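Local structure of C alpha-dehydrogenase (Sphingobium sp. SYK-6, 4YAG) at residues I17-A22 / D43-F48; Q106-G111 / Y158-A163; T171-M176 / I181-L186. The protein binds NADH as a Calpha-dehydrogenase of the short-chain dehydrogenase/reductase family and acts in the lignin beta-aryl ether cleavage pathway of a Sphingobium bacterium. One frame throughout, in Å; residues are numbered along the deposited sequence.

Contact 1 of 3, residues I17-A22 / D43-F48; sequences IGFGIA and DEARQF. With NAI (1,4-dihydronicotinamide adenine dinucleotide), chain C.
Phe19 and Ala45 mark the closest passage of two helical backbones, their CA atoms 7.8 Å apart, and at that separation side chains alone make the join. The main feature is a T-shaped pair of phenylalanines. Phe19 presents its edge, led by CZ, to one face of Phe48; CZ stands 3.4 Å above the plane of the Phe48 ring and close to its centre. The ring planes are turned 80° from each other, and the centroids lie 4.8 Å apart. Phe19 gets there because its ring carbon CG is anti to the backbone N (chi1 180°), which sends the ring out from its own helix across the gap. One turn earlier on the facing helix, the methyl CB of Ala45 approaches Phe19 CE1 obliquely at 4.2 Å. The guanidinium of Arg52 also takes part in a cation-pi contact with Phe48. A leucine in place of Phe48 would probably deprive the Phe19 edge of the flat face it meets and leave Arg52 without its aromatic partner. Two residues before Phe19, Ile17 N donates to O1N of NADH over 2.8 Å at 153°, and Ile17 CD1 rests 3.4 Å from NADH O4D. Gly18 closes the TGxxxGxG signature of the family, and the start of this Rossmann-fold helix, facing the diphosphate, is likely to stabilise its negative charge. Both helices lie against strand 31-36, where Ala22 and Ala45 share Leu34, while Ile17 and Ile21 pack on helix 231-244 through Val234 and Ile238.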
loop_
_atom_site.group_PDB
_atom_site.type_symbol
_atom_site.label_atom_id
_atom_site.label_comp_id
_atom_site.label_asym_id
_atom_site.label_seq_id
_atom_site.Cartn_x
_atom_site.Cartn_y
_atom_site.Cartn_z
ATOM N N ILE A 17 -7.586 -20.430 -3.739
ATOM C CA ILE A 17 -7.401 -19.876 -5.076
ATOM C C ILE A 17 -6.117 -20.366 -5.742
ATOM O O ILE A 17 -6.116 -20.771 -6.911
ATOM C CB ILE A 17 -7.426 -18.346 -5.003
ATOM C CG1 ILE A 17 -8.831 -17.881 -4.584
ATOM C CG2 ILE A 17 -6.991 -17.723 -6.313
ATOM C CD1 ILE A 17 -8.939 -16.373 -4.358
ATOM N N GLY A 18 -5.015 -20.334 -5.004
ATOM C CA GLY A 18 -3.751 -20.767 -5.568
ATOM C C GLY A 18 -3.818 -22.195 -6.049
ATOM O O GLY A 18 -3.255 -22.552 -7.079
ATOM N N PHE A 19 -4.481 -23.047 -5.284
ATOM C CA PHE A 19 -4.588 -24.441 -5.661
ATOM C C PHE A 19 -5.504 -24.618 -6.892
ATOM O O PHE A 19 -5.283 -25.488 -7.735
ATOM C CB PHE A 19 -5.069 -25.255 -4.456
ATOM C CG PHE A 19 -5.228 -26.722 -4.729
ATOM C CD1 PHE A 19 -4.130 -27.510 -4.974
ATOM C CD2 PHE A 19 -6.481 -27.306 -4.717
ATOM C CE1 PHE A 19 -4.289 -28.880 -5.221
ATOM C CE2 PHE A 19 -6.632 -28.665 -4.953
ATOM C CZ PHE A 19 -5.534 -29.428 -5.210
ATOM N N GLY A 20 -6.526 -23.775 -7.004
ATOM C CA GLY A 20 -7.384 -23.770 -8.180
ATOM C C GLY A 20 -6.595 -23.351 -9.415
ATOM O O GLY A 20 -6.733 -23.948 -10.487
ATOM N N ILE A 21 -5.776 -22.320 -9.270
ATOM C CA ILE A 21 -4.878 -21.879 -10.340
ATOM C C ILE A 21 -3.897 -23.008 -10.710
ATOM O O ILE A 21 -3.686 -23.322 -11.878
ATOM C CB ILE A 21 -4.128 -20.602 -9.943
ATOM C CG1 ILE A 21 -5.104 -19.422 -9.813
ATOM C CG2 ILE A 21 -3.043 -20.279 -10.947
ATOM C CD1 ILE A 21 -4.500 -18.165 -9.208
ATOM N N ALA A 22 -3.333 -23.656 -9.695
ATOM C CA ALA A 22 -2.408 -24.748 -9.925
ATOM C C ALA A 22 -3.042 -25.839 -10.782
ATOM O O ALA A 22 -2.454 -26.304 -11.757
ATOM C CB ALA A 22 -1.958 -25.328 -8.614
ATOM N N ASP A 43 1.335 -31.099 1.915
ATOM C CA ASP A 43 1.211 -32.556 1.877
ATOM C C ASP A 43 -0.102 -32.988 1.211
ATOM O O ASP A 43 -0.142 -33.957 0.433
ATOM C CB ASP A 43 1.301 -33.147 3.282
ATOM C CG ASP A 43 2.685 -33.004 3.904
ATOM O OD1 ASP A 43 3.666 -32.733 3.173
ATOM O OD2 ASP A 43 2.776 -33.179 5.138
ATOM N N GLU A 44 -1.174 -32.263 1.507
ATOM C CA GLU A 44 -2.478 -32.552 0.922
ATOM C C GLU A 44 -2.462 -32.308 -0.577
ATOM O O GLU A 44 -3.064 -33.082 -1.322
ATOM C CB GLU A 44 -3.557 -31.674 1.562
ATOM C CG GLU A 44 -3.869 -32.039 2.996
ATOM C CD GLU A 44 -4.607 -30.941 3.733
ATOM O OE1 GLU A 44 -4.941 -29.909 3.111
ATOM O OE2 GLU A 44 -4.833 -31.104 4.946
ATOM N N ALA A 45 -1.820 -31.227 -1.006
ATOM C CA ALA A 45 -1.718 -30.922 -2.426
ATOM C C ALA A 45 -0.899 -31.997 -3.128
ATOM O O ALA A 45 -1.230 -32.411 -4.235
ATOM C CB ALA A 45 -1.089 -29.564 -2.628
ATOM N N ARG A 46 0.176 -32.437 -2.481
ATOM C CA ARG A 46 1.026 -33.489 -3.024
ATOM C C ARG A 46 0.202 -34.744 -3.252
ATOM O O ARG A 46 0.251 -35.370 -4.313
ATOM C CB ARG A 46 2.157 -33.786 -2.040
ATOM C CG ARG A 46 3.195 -34.774 -2.513
ATOM C CD ARG A 46 4.343 -34.862 -1.493
ATOM N NE ARG A 46 5.062 -33.592 -1.365
ATOM C CZ ARG A 46 5.092 -32.832 -0.271
ATOM N NH1 ARG A 46 4.463 -33.184 0.846
ATOM N NH2 ARG A 46 5.781 -31.704 -0.300
ATOM N N GLN A 47 -0.560 -35.121 -2.241
ATOM C CA GLN A 47 -1.374 -36.321 -2.324
ATOM C C GLN A 47 -2.438 -36.207 -3.432
ATOM O O GLN A 47 -2.722 -37.182 -4.146
ATOM C CB GLN A 47 -2.015 -36.636 -0.965
ATOM C CG GLN A 47 -2.949 -37.832 -1.034
ATOM C CD GLN A 47 -3.817 -37.984 0.198
ATOM O OE1 GLN A 47 -3.337 -37.889 1.327
ATOM N NE2 GLN A 47 -5.109 -38.215 -0.014
ATOM N N PHE A 48 -3.026 -35.029 -3.570
ATOM C CA PHE A 48 -4.020 -34.764 -4.611
ATOM C C PHE A 48 -3.442 -35.009 -5.994
ATOM O O PHE A 48 -4.044 -35.695 -6.815
ATOM C CB PHE A 48 -4.509 -33.326 -4.500
ATOM C CG PHE A 48 -5.496 -32.937 -5.553
ATOM C CD1 PHE A 48 -5.071 -32.479 -6.790
ATOM C CD2 PHE A 48 -6.855 -33.007 -5.302
ATOM C CE1 PHE A 48 -5.981 -32.109 -7.758
ATOM C CE2 PHE A 48 -7.772 -32.628 -6.264
ATOM C CZ PHE A 48 -7.333 -32.187 -7.495
HETATM P PA NAI C . -6.200 -19.963 1.505
HETATM O O1A NAI C . -5.817 -19.756 2.944
HETATM O O2A NAI C . -7.092 -21.148 1.196
HETATM O O5B NAI C . -4.911 -20.059 0.608
HETATM C C5B NAI C . -3.803 -19.259 0.901
HETATM C C4B NAI C . -2.624 -20.126 1.096
HETATM O O4B NAI C . -1.513 -19.186 1.257
HETATM C C3B NAI C . -2.649 -21.016 2.258
HETATM O O3B NAI C . -2.348 -22.383 1.907
HETATM C C2B NAI C . -1.688 -20.447 3.181
HETATM O O2B NAI C . -1.060 -21.412 4.038
HETATM C C1B NAI C . -0.739 -19.720 2.337
HETATM N N9A NAI C . -0.030 -18.673 3.025
HETATM C C8A NAI C . -0.520 -17.764 3.939
HETATM N N7A NAI C . 0.472 -16.984 4.393
HETATM C C5A NAI C . 1.639 -17.354 3.776
HETATM C C6A NAI C . 2.972 -16.942 3.822
HETATM N N6A NAI C . 3.360 -15.940 4.722
HETATM N N1A NAI C . 3.901 -17.552 3.042
HETATM C C2A NAI C . 3.539 -18.563 2.217
HETATM N N3A NAI C . 2.274 -19.001 2.137
HETATM C C4A NAI C . 1.317 -18.427 2.900
HETATM O O3 NAI C . -6.954 -18.621 1.123
HETATM P PN NAI C . -7.285 -17.961 -0.310
HETATM O O1N NAI C . -7.147 -18.948 -1.461
HETATM O O2N NAI C . -8.672 -17.389 -0.151
HETATM O O5D NAI C . -6.185 -16.795 -0.437
HETATM C C5D NAI C . -5.473 -16.551 -1.652
HETATM C C4D NAI C . -5.457 -15.094 -1.940
HETATM O O4D NAI C . -6.813 -14.693 -2.358
HETATM C C3D NAI C . -5.107 -14.247 -0.796
HETATM O O3D NAI C . -4.151 -13.254 -1.221
HETATM C C2D NAI C . -6.355 -13.615 -0.378
HETATM O O2D NAI C . -6.111 -12.353 0.255
HETATM C C1D NAI C . -7.092 -13.446 -1.617
HETATM N N1N NAI C . -8.499 -13.288 -1.600
HETATM C C2N NAI C . -9.373 -14.285 -1.236
HETATM C C3N NAI C . -10.737 -14.051 -1.281
HETATM C C7N NAI C . -11.707 -15.115 -0.894
HETATM O O7N NAI C . -12.931 -14.886 -0.786
HETATM N N7N NAI C . -11.185 -16.470 -0.734
HETATM C C4N NAI C . -11.252 -12.833 -1.693
HETATM C C5N NAI C . -10.362 -11.860 -2.109
HETATM C C6N NAI C . -9.010 -12.092 -2.073
#

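Contact 2 of 3, residues Q106-G111 / Y158-A163; sequences QDWDYG and YATAKA. With NAI (1,4-dihydronicotinamide adenine dinucleotide), chain C.
Gly111 O meets the methyl CB of Ala161 at 4.1 Å in the tight part of this buried contact. Gly111 has no side chain to hold the backbones off, and its CA lies 6.6 Å from Tyr158 CA, the closest backbone approach. Toward Trp108 the join is sparser: the indole crosses Thr160 at about a right angle, and a single edge atom, CH2, reaches Thr160 OG1, whose hydrogen bond goes to Ala156 O in its own helix. Leu168 of the second subunit packs on both Trp108 and Thr160, so the dimer rather than solvent completes this side. Segment 158-163, on helix 156-177, carries the YxxxK signature of short-chain dehydrogenases, Tyr158 and Lys162. With CG anti to the backbone N (chi1 -169°), the Tyr158 ring is carried away from segment 106-111, on helix 105-133, toward NADH; Lys162 CG sits over the centre of one ring face. Tyr158 OH shares a 2.8 Å hydrogen bond with NADH O2D, which lies at the edge of the Tyr158 ring, near its plane. The bend in the Lys162 chain at chi2 carries NZ to the nicotinamide ribose, where it donates to O2D at 3.0 Å and to O3D at 2.9 Å; Thr142 O is a further acceptor for Lys162 NZ.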
loop_
_atom_site.group_PDB
_atom_site.type_symbol
_atom_site.label_atom_id
_atom_site.label_comp_id
_atom_site.label_asym_id
_atom_site.label_seq_id
_atom_site.Cartn_x
_atom_site.Cartn_y
_atom_site.Cartn_z
ATOM N N GLN A 106 2.055 -4.821 15.507
ATOM C CA GLN A 106 2.332 -6.174 15.033
ATOM C C GLN A 106 1.321 -6.591 13.975
ATOM O O GLN A 106 1.680 -7.270 13.016
ATOM C CB GLN A 106 2.337 -7.193 16.173
ATOM C CG GLN A 106 3.617 -7.228 16.996
ATOM C CD GLN A 106 4.686 -8.089 16.349
ATOM O OE1 GLN A 106 5.208 -7.741 15.291
ATOM N NE2 GLN A 106 4.981 -9.250 16.957
ATOM N N ASP A 107 0.062 -6.212 14.165
ATOM C CA ASP A 107 -0.969 -6.529 13.198
ATOM C C ASP A 107 -0.771 -5.787 11.873
ATOM O O ASP A 107 -0.913 -6.366 10.788
ATOM C CB ASP A 107 -2.341 -6.261 13.810
ATOM C CG ASP A 107 -2.579 -7.104 15.041
ATOM O OD1 ASP A 107 -2.298 -8.323 14.972
ATOM O OD2 ASP A 107 -3.011 -6.578 16.097
ATOM N N TRP A 108 -0.408 -4.509 11.931
ATOM C CA TRP A 108 -0.061 -3.765 10.716
ATOM C C TRP A 108 1.129 -4.391 10.001
ATOM O O TRP A 108 1.096 -4.614 8.799
ATOM C CB TRP A 108 0.270 -2.313 11.059
ATOM C CG TRP A 108 -0.951 -1.431 11.070
ATOM C CD1 TRP A 108 -1.565 -0.889 12.154
ATOM C CD2 TRP A 108 -1.698 -1.017 9.930
ATOM N NE1 TRP A 108 -2.656 -0.148 11.750
ATOM C CE2 TRP A 108 -2.753 -0.216 10.387
ATOM C CE3 TRP A 108 -1.564 -1.235 8.561
ATOM C CZ2 TRP A 108 -3.683 0.347 9.515
ATOM C CZ3 TRP A 108 -2.480 -0.686 7.710
ATOM C CH2 TRP A 108 -3.521 0.099 8.187
ATOM N N ASP A 109 2.170 -4.689 10.759
ATOM C CA ASP A 109 3.371 -5.248 10.169
ATOM C C ASP A 109 3.098 -6.602 9.528
ATOM O O ASP A 109 3.575 -6.875 8.442
ATOM C CB ASP A 109 4.477 -5.326 11.208
ATOM C CG ASP A 109 5.025 -3.952 11.587
ATOM O OD1 ASP A 109 4.806 -2.983 10.826
ATOM O OD2 ASP A 109 5.700 -3.856 12.629
ATOM N N TYR A 110 2.327 -7.433 10.210
ATOM C CA TYR A 110 1.913 -8.727 9.660
ATOM C C TYR A 110 1.122 -8.576 8.378
ATOM O O TYR A 110 1.425 -9.184 7.349
ATOM C CB TYR A 110 1.046 -9.400 10.702
ATOM C CG TYR A 110 0.222 -10.607 10.279
ATOM C CD1 TYR A 110 0.767 -11.633 9.531
ATOM C CD2 TYR A 110 -1.094 -10.726 10.693
ATOM C CE1 TYR A 110 0.008 -12.728 9.194
ATOM C CE2 TYR A 110 -1.848 -11.820 10.373
ATOM C CZ TYR A 110 -1.297 -12.820 9.626
ATOM O OH TYR A 110 -2.071 -13.926 9.335
ATOM N N GLY A 111 0.079 -7.760 8.414
ATOM C CA GLY A 111 -0.771 -7.648 7.258
ATOM C C GLY A 111 -0.067 -7.069 6.043
ATOM O O GLY A 111 -0.321 -7.478 4.893
ATOM N N TYR A 158 -6.211 -5.058 5.646
ATOM C CA TYR A 158 -6.423 -5.860 4.448
ATOM C C TYR A 158 -6.621 -4.962 3.239
ATOM O O TYR A 158 -5.936 -5.093 2.232
ATOM C CB TYR A 158 -7.666 -6.723 4.623
ATOM C CG TYR A 158 -7.838 -7.776 3.547
ATOM C CD1 TYR A 158 -7.037 -8.908 3.531
ATOM C CD2 TYR A 158 -8.813 -7.657 2.582
ATOM C CE1 TYR A 158 -7.210 -9.900 2.569
ATOM C CE2 TYR A 158 -8.984 -8.645 1.605
ATOM C CZ TYR A 158 -8.188 -9.753 1.612
ATOM O OH TYR A 158 -8.376 -10.725 0.645
ATOM N N ALA A 159 -7.562 -4.022 3.337
ATOM C CA ALA A 159 -7.871 -3.164 2.201
ATOM C C ALA A 159 -6.680 -2.339 1.741
ATOM O O ALA A 159 -6.456 -2.167 0.545
ATOM C CB ALA A 159 -9.003 -2.254 2.542
ATOM N N THR A 160 -5.953 -1.790 2.707
ATOM C CA THR A 160 -4.808 -0.936 2.430
ATOM C C THR A 160 -3.758 -1.687 1.613
ATOM O O THR A 160 -3.247 -1.202 0.619
ATOM C CB THR A 160 -4.212 -0.393 3.755
ATOM O OG1 THR A 160 -5.172 0.452 4.412
ATOM C CG2 THR A 160 -2.943 0.407 3.535
ATOM N N ALA A 161 -3.443 -2.910 2.045
ATOM C CA ALA A 161 -2.470 -3.729 1.323
ATOM C C ALA A 161 -2.968 -4.118 -0.050
ATOM O O ALA A 161 -2.217 -4.085 -1.022
ATOM C CB ALA A 161 -2.160 -5.000 2.124
ATOM N N LYS A 162 -4.229 -4.501 -0.136
ATOM C CA LYS A 162 -4.765 -4.968 -1.403
ATOM C C LYS A 162 -4.869 -3.858 -2.448
ATOM O O LYS A 162 -4.671 -4.102 -3.630
ATOM C CB LYS A 162 -6.103 -5.676 -1.209
ATOM C CG LYS A 162 -6.002 -6.993 -0.398
ATOM C CD LYS A 162 -5.177 -8.006 -1.138
ATOM C CE LYS A 162 -5.298 -9.414 -0.548
ATOM N NZ LYS A 162 -4.466 -10.377 -1.289
ATOM N N ALA A 163 -5.206 -2.637 -2.025
ATOM C CA ALA A 163 -5.182 -1.498 -2.944
ATOM C C ALA A 163 -3.787 -1.285 -3.511
ATOM O O ALA A 163 -3.599 -1.016 -4.702
ATOM C CB ALA A 163 -5.644 -0.243 -2.237
HETATM P PA NAI C . -6.200 -19.963 1.505
HETATM O O1A NAI C . -5.817 -19.756 2.944
HETATM O O2A NAI C . -7.092 -21.148 1.196
HETATM O O5B NAI C . -4.911 -20.059 0.608
HETATM C C5B NAI C . -3.803 -19.259 0.901
HETATM C C4B NAI C . -2.624 -20.126 1.096
HETATM O O4B NAI C . -1.513 -19.186 1.257
HETATM C C3B NAI C . -2.649 -21.016 2.258
HETATM O O3B NAI C . -2.348 -22.383 1.907
HETATM C C2B NAI C . -1.688 -20.447 3.181
HETATM O O2B NAI C . -1.060 -21.412 4.038
HETATM C C1B NAI C . -0.739 -19.720 2.337
HETATM N N9A NAI C . -0.030 -18.673 3.025
HETATM C C8A NAI C . -0.520 -17.764 3.939
HETATM N N7A NAI C . 0.472 -16.984 4.393
HETATM C C5A NAI C . 1.639 -17.354 3.776
HETATM C C6A NAI C . 2.972 -16.942 3.822
HETATM N N6A NAI C . 3.360 -15.940 4.722
HETATM N N1A NAI C . 3.901 -17.552 3.042
HETATM C C2A NAI C . 3.539 -18.563 2.217
HETATM N N3A NAI C . 2.274 -19.001 2.137
HETATM C C4A NAI C . 1.317 -18.427 2.900
HETATM O O3 NAI C . -6.954 -18.621 1.123
HETATM P PN NAI C . -7.285 -17.961 -0.310
HETATM O O1N NAI C . -7.147 -18.948 -1.461
HETATM O O2N NAI C . -8.672 -17.389 -0.151
HETATM O O5D NAI C . -6.185 -16.795 -0.437
HETATM C C5D NAI C . -5.473 -16.551 -1.652
HETATM C C4D NAI C . -5.457 -15.094 -1.940
HETATM O O4D NAI C . -6.813 -14.693 -2.358
HETATM C C3D NAI C . -5.107 -14.247 -0.796
HETATM O O3D NAI C . -4.151 -13.254 -1.221
HETATM C C2D NAI C . -6.355 -13.615 -0.378
HETATM O O2D NAI C . -6.111 -12.353 0.255
HETATM C C1D NAI C . -7.092 -13.446 -1.617
HETATM N N1N NAI C . -8.499 -13.288 -1.600
HETATM C C2N NAI C . -9.373 -14.285 -1.236
HETATM C C3N NAI C . -10.737 -14.051 -1.281
HETATM C C7N NAI C . -11.707 -15.115 -0.894
HETATM O O7N NAI C . -12.931 -14.886 -0.786
HETATM N N7N NAI C . -11.185 -16.470 -0.734
HETATM C C4N NAI C . -11.252 -12.833 -1.693
HETATM C C5N NAI C . -10.362 -11.860 -2.109
HETATM C C6N NAI C . -9.010 -12.092 -2.073
#

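Contact 3 of 3, residues T171-M176 / I181-L186; sequences TIRDSM and IGVTVL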
loop_
_atom_site.group_PDB
_atom_site.type_symbol
_atom_site.label_atom_id
_atom_site.label_comp_id
_atom_site.label_asym_id
_atom_site.label_seq_id
_atom_site.Cartn_x
_atom_site.Cartn_y
_atom_site.Cartn_z
ATOM N N THR A 171 1.698 -0.454 -12.236
ATOM C CA THR A 171 2.907 0.316 -12.466
ATOM C C THR A 171 4.037 -0.513 -13.034
ATOM O O THR A 171 4.831 0.007 -13.825
ATOM C CB THR A 171 3.372 1.038 -11.182
ATOM O OG1 THR A 171 3.803 0.079 -10.192
ATOM C CG2 THR A 171 2.252 1.911 -10.655
ATOM N N ILE A 172 4.135 -1.787 -12.662
ATOM C CA ILE A 172 5.240 -2.598 -13.172
ATOM C C ILE A 172 5.037 -3.038 -14.621
ATOM O O ILE A 172 5.977 -3.530 -15.237
ATOM C CB ILE A 172 5.528 -3.860 -12.313
ATOM C CG1 ILE A 172 4.368 -4.848 -12.384
ATOM C CG2 ILE A 172 5.861 -3.464 -10.869
ATOM C CD1 ILE A 172 4.620 -6.142 -11.627
ATOM N N ARG A 173 3.839 -2.854 -15.177
ATOM C CA ARG A 173 3.516 -3.423 -16.477
ATOM C C ARG A 173 4.531 -3.030 -17.552
ATOM O O ARG A 173 5.025 -3.865 -18.315
ATOM C CB ARG A 173 2.093 -3.040 -16.914
ATOM C CG ARG A 173 1.604 -3.766 -18.152
ATOM C CD ARG A 173 0.188 -3.349 -18.510
ATOM N NE ARG A 173 -0.484 -4.424 -19.214
ATOM C CZ ARG A 173 -1.601 -4.312 -19.919
ATOM N NH1 ARG A 173 -2.201 -3.129 -20.073
ATOM N NH2 ARG A 173 -2.094 -5.400 -20.492
ATOM N N ASP A 174 4.837 -1.743 -17.656
ATOM C CA ASP A 174 5.692 -1.326 -18.756
ATOM C C ASP A 174 7.119 -1.857 -18.601
ATOM O O ASP A 174 7.768 -2.200 -19.587
ATOM C CB ASP A 174 5.690 0.197 -18.952
ATOM C CG ASP A 174 6.357 0.941 -17.816
ATOM O OD1 ASP A 174 5.653 1.294 -16.862
ATOM O OD2 ASP A 174 7.583 1.200 -17.884
ATOM N N SER A 175 7.604 -1.931 -17.365
ATOM C CA SER A 175 8.947 -2.482 -17.149
ATOM C C SER A 175 8.991 -3.954 -17.531
ATOM O O SER A 175 9.927 -4.414 -18.209
ATOM C CB SER A 175 9.391 -2.332 -15.695
ATOM O OG SER A 175 10.695 -2.880 -15.528
ATOM N N MET A 176 7.995 -4.715 -17.087
ATOM C CA MET A 176 7.992 -6.149 -17.374
ATOM C C MET A 176 7.848 -6.403 -18.866
ATOM O O MET A 176 8.443 -7.334 -19.418
ATOM C CB MET A 176 6.876 -6.839 -16.596
ATOM C CG MET A 176 7.064 -6.756 -15.085
ATOM S SD MET A 176 8.622 -7.544 -14.554
ATOM C CE MET A 176 8.821 -6.817 -12.932
ATOM N N ILE A 181 7.296 -9.933 -20.469
ATOM C CA ILE A 181 6.625 -10.472 -19.301
ATOM C C ILE A 181 5.342 -9.680 -19.105
ATOM O O ILE A 181 5.367 -8.465 -18.854
ATOM C CB ILE A 181 7.512 -10.365 -18.056
ATOM C CG1 ILE A 181 8.801 -11.185 -18.231
ATOM C CG2 ILE A 181 6.748 -10.823 -16.800
ATOM C CD1 ILE A 181 9.869 -10.855 -17.201
ATOM N N GLY A 182 4.208 -10.356 -19.212
ATOM C CA GLY A 182 2.926 -9.730 -18.934
ATOM C C GLY A 182 2.556 -9.757 -17.475
ATOM O O GLY A 182 3.131 -10.530 -16.702
ATOM N N VAL A 183 1.623 -8.901 -17.077
ATOM C CA VAL A 183 1.155 -8.877 -15.694
ATOM C C VAL A 183 -0.360 -8.810 -15.595
ATOM O O VAL A 183 -1.034 -8.272 -16.468
ATOM C CB VAL A 183 1.771 -7.716 -14.866
ATOM C CG1 VAL A 183 3.297 -7.736 -14.965
ATOM C CG2 VAL A 183 1.247 -6.359 -15.315
ATOM N N THR A 184 -0.875 -9.391 -14.514
ATOM C CA THR A 184 -2.303 -9.426 -14.223
ATOM C C THR A 184 -2.492 -9.218 -12.735
ATOM O O THR A 184 -1.778 -9.802 -11.933
ATOM C CB THR A 184 -2.904 -10.799 -14.563
ATOM O OG1 THR A 184 -2.745 -11.069 -15.961
ATOM C CG2 THR A 184 -4.377 -10.873 -14.195
ATOM N N VAL A 185 -3.459 -8.394 -12.359
ATOM C CA VAL A 185 -3.913 -8.369 -10.977
ATOM C C VAL A 185 -5.299 -8.997 -10.919
ATOM O O VAL A 185 -6.221 -8.608 -11.659
ATOM C CB VAL A 185 -3.881 -6.963 -10.333
ATOM C CG1 VAL A 185 -4.714 -5.959 -11.106
ATOM C CG2 VAL A 185 -4.334 -7.048 -8.883
ATOM N N LEU A 186 -5.396 -10.024 -10.075
ATOM C CA LEU A 186 -6.637 -10.727 -9.806
ATOM C C LEU A 186 -7.319 -10.117 -8.600
ATOM O O LEU A 186 -6.698 -9.950 -7.549
ATOM C CB LEU A 186 -6.293 -12.198 -9.552
ATOM C CG LEU A 186 -7.410 -13.092 -9.028
ATOM C CD1 LEU A 186 -8.584 -13.185 -9.970
ATOM C CD2 LEU A 186 -6.834 -14.478 -8.722
HETATM O O HOH W 1 3.710 -6.372 -18.663
HETATM O O HOH W 2 -0.298 -7.213 -18.853
#
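Val183 spreads its two methyls against three helical side chains, and in doing so joins the last two elements of a beta-alpha-beta unit built from strand 137-142, helix 156-177 and strand 181-187. Segments 171-176 and 181-186 run nearly antiparallel, at 166°, their axes coming within 7.3 Å. The branches of Val183 divide the work. CG1 receives Met176 CG at 3.9 Å, the methionine crossing it at about a right angle, and, one turn earlier, Ile172 CD1, also 3.9 Å from Val183 CG1. CG2 turns instead to the arginine, meeting Arg173 CB at 3.8 Å. Ile172 reaches the strand because its CG1 occupies the position between backbone N and carbonyl carbon (chi1 66°), while Met176 bends at chi2 so that its sulfur end leaves the strand and packs toward helix 105-133. Phe100 of the second subunit covers Ile172 and Met176. Nearer the turn, Met176 and Ile181 set CB against CB, and their backbones are tied by Ile181 N donating to Met176 O at 3.0 Å; the donor stands 49° out of the carbonyl plane. The aliphatic stem of Arg173 runs extended past Val183, and its NE donates, in the plane of the guanidinium, to a water that in turn donates to Val183 O. A second water donates to two carbonyls at once, Arg173 O at 2.9 Å and Ile181 O at 2.7 Å.

Contacts 1 and 2 grip the same NADH from two directions, the first at the diphosphate through Ile17 and the second at the nicotinamide ribose through Tyr158 and Lys162. Their centres are about 25 Å apart, on opposite sides of the centre of the chain, with nearest atoms about 8 Å apart and NADH touching both. Contact 3 lies away from the NADH site but is linked to both: it continues helix 156-177 of contact 2, the centres of contacts 2 and 3 being about 22 Å apart, and its Leu186 CD2 packs on Ile17 CG2 of contact 1 at 4.0 Å. Contacts 2 and 3 also both meet the second subunit, whereas contact 1 stays within its own chain.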